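Local coordinates for alginate lyase (Bacteroides ovatus, PDB 3NNB), which probably cleaves the polysaccharide alginate by beta-elimination, at residues A[341-345]-A[366-370]. Residues are numbered along the deposited sequence; the frame is centred on the assembly and turned at random. Where two conformers were deposited one is given.
Sequences EEACW and FRETP
R367 crosses W345 at about a right angle. Its CB lies against CB of C344 at 4.0 Å. CG passes NE1 of W345, and CD rests on CZ2 of the same indole at 3.6 Å. The bend at chi3 then carries NE over one indole face, offset toward the rim, and NH2 to the C344 carbonyl. CZ is 4.6 Å from the centroid of the six-membered ring of W345 and 11° off its normal, which supports a cation-pi contact although the planes are 44° apart. At the tip, NH2 donates to O of C344 in a nearly straight bond of 2.9 Å, from above the carbonyl plane, while NH1 forms a salt bridge with E360.

At the indole edge, W345 NE1 donates almost straight (N-H...O angle 173°) and in the ring plane to T369 OG1, 2.9 Å away. That hydroxyl donates in turn to the anti lone pair of E341 OE2 at 2.7 Å, so one hydroxyl links two residues of the helix. A leucine in place of W345 would probably leave T369 OG1 without its donor and the R367 guanidinium without its aromatic floor.

The contact ties helix 336-351 to the loop leaving helix 359-366, with I375 of helix 375-378 against both W345 and T369.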
loop_
_atom_site.group_PDB
_atom_site.type_symbol
_atom_site.label_atom_id
_atom_site.label_comp_id
_atom_site.label_asym_id
_atom_site.label_seq_id
_atom_site.Cartn_x
_atom_site.Cartn_y
_atom_site.Cartn_z
ATOM N N GLU A 341 5.013 -13.362 10.861
ATOM C CA GLU A 341 3.586 -13.165 11.029
ATOM C C GLU A 341 2.926 -12.695 9.729
ATOM O O GLU A 341 1.903 -13.237 9.312
ATOM C CB GLU A 341 3.305 -12.187 12.166
ATOM C CG GLU A 341 1.819 -11.979 12.350
ATOM C CD GLU A 341 1.468 -11.020 13.490
ATOM O OE1 GLU A 341 2.344 -10.216 13.848
ATOM O OE2 GLU A 341 0.318 -11.061 13.999
ATOM N N GLU A 342 3.507 -11.715 9.068
ATOM C CA GLU A 342 2.998 -11.231 7.782
ATOM C C GLU A 342 2.893 -12.336 6.734
ATOM O O GLU A 342 1.914 -12.393 5.991
ATOM C CB GLU A 342 3.860 -10.097 7.248
ATOM C CG GLU A 342 3.710 -8.817 8.036
ATOM C CD GLU A 342 4.436 -7.597 7.365
ATOM O OE1 GLU A 342 4.512 -7.552 6.128
ATOM O OE2 GLU A 342 4.930 -6.713 8.091
ATOM N N ALA A 343 3.891 -13.220 6.695
ATOM C CA ALA A 343 3.863 -14.359 5.779
ATOM C C ALA A 343 2.614 -15.228 5.984
ATOM O O ALA A 343 2.049 -15.730 5.039
ATOM C CB ALA A 343 5.138 -15.179 5.930
ATOM N N CYS A 344 2.226 -15.444 7.253
ATOM C CA CYS A 344 1.045 -16.228 7.569
ATOM C C CYS A 344 -0.244 -15.584 7.004
ATOM O O CYS A 344 -1.214 -16.304 6.648
ATOM C CB CYS A 344 0.919 -16.371 9.093
ATOM S SG CYS A 344 2.210 -17.410 9.831
ATOM N N TRP A 345 -0.265 -14.241 6.940
ATOM C CA TRP A 345 -1.388 -13.526 6.345
ATOM C C TRP A 345 -1.303 -13.459 4.819
ATOM O O TRP A 345 -2.333 -13.431 4.158
ATOM C CB TRP A 345 -1.568 -12.158 7.005
ATOM C CG TRP A 345 -2.088 -12.361 8.364
ATOM C CD1 TRP A 345 -1.381 -12.422 9.513
ATOM C CD2 TRP A 345 -3.468 -12.602 8.722
ATOM N NE1 TRP A 345 -2.225 -12.706 10.567
ATOM C CE2 TRP A 345 -3.509 -12.785 10.108
ATOM C CE3 TRP A 345 -4.662 -12.660 8.003
ATOM C CZ2 TRP A 345 -4.705 -13.038 10.788
ATOM C CZ3 TRP A 345 -5.833 -12.923 8.678
ATOM C CH2 TRP A 345 -5.846 -13.113 10.051
ATOM N N PHE A 366 1.259 -21.489 12.286
ATOM C CA PHE A 366 2.328 -20.623 12.793
ATOM C C PHE A 366 1.906 -19.232 13.243
ATOM O O PHE A 366 2.674 -18.548 13.899
ATOM C CB PHE A 366 3.440 -20.520 11.755
ATOM C CG PHE A 366 3.985 -21.874 11.342
ATOM C CD1 PHE A 366 4.739 -22.614 12.243
ATOM C CD2 PHE A 366 3.703 -22.415 10.100
ATOM C CE1 PHE A 366 5.222 -23.863 11.888
ATOM C CE2 PHE A 366 4.190 -23.644 9.751
ATOM C CZ PHE A 366 4.936 -24.376 10.648
ATOM N N ARG A 367 0.698 -18.813 12.880
ATOM C CA ARG A 367 0.222 -17.457 13.181
ATOM C C ARG A 367 -0.123 -17.319 14.678
ATOM O O ARG A 367 -0.743 -18.232 15.213
ATOM C CB ARG A 367 -1.081 -17.329 12.389
ATOM C CG ARG A 367 -1.728 -16.013 12.342
ATOM C CD ARG A 367 -3.048 -16.120 11.629
ATOM N NE ARG A 367 -2.890 -16.394 10.206
ATOM C CZ ARG A 367 -3.575 -17.337 9.534
ATOM N NH1 ARG A 367 -4.476 -18.101 10.180
ATOM N NH2 ARG A 367 -3.362 -17.519 8.207
ATOM N N GLU A 368 0.281 -16.211 15.319
ATOM C CA GLU A 368 -0.086 -15.922 16.716
ATOM C C GLU A 368 -0.877 -14.610 16.841
ATOM O O GLU A 368 -0.973 -14.016 17.920
ATOM C CB GLU A 368 1.174 -15.869 17.587
ATOM C CG GLU A 368 1.784 -17.248 17.811
ATOM C CD GLU A 368 3.011 -17.201 18.696
ATOM O OE1 GLU A 368 3.895 -16.333 18.459
ATOM O OE2 GLU A 368 3.086 -18.040 19.620
ATOM N N THR A 369 -1.491 -14.188 15.751
ATOM C CA THR A 369 -2.207 -12.915 15.678
ATOM C C THR A 369 -3.374 -12.834 16.670
ATOM O O THR A 369 -4.325 -13.571 16.547
ATOM C CB THR A 369 -2.662 -12.714 14.205
ATOM O OG1 THR A 369 -1.520 -12.878 13.354
ATOM C CG2 THR A 369 -3.231 -11.314 13.926
ATOM N N PRO A 370 -3.319 -11.883 17.631
ATOM C CA PRO A 370 -4.466 -11.748 18.568
ATOM C C PRO A 370 -5.793 -11.488 17.867
ATOM O O PRO A 370 -5.833 -10.856 16.786
ATOM C CB PRO A 370 -4.070 -10.542 19.423
ATOM C CG PRO A 370 -2.588 -10.552 19.394
ATOM C CD PRO A 370 -2.221 -10.967 17.992
#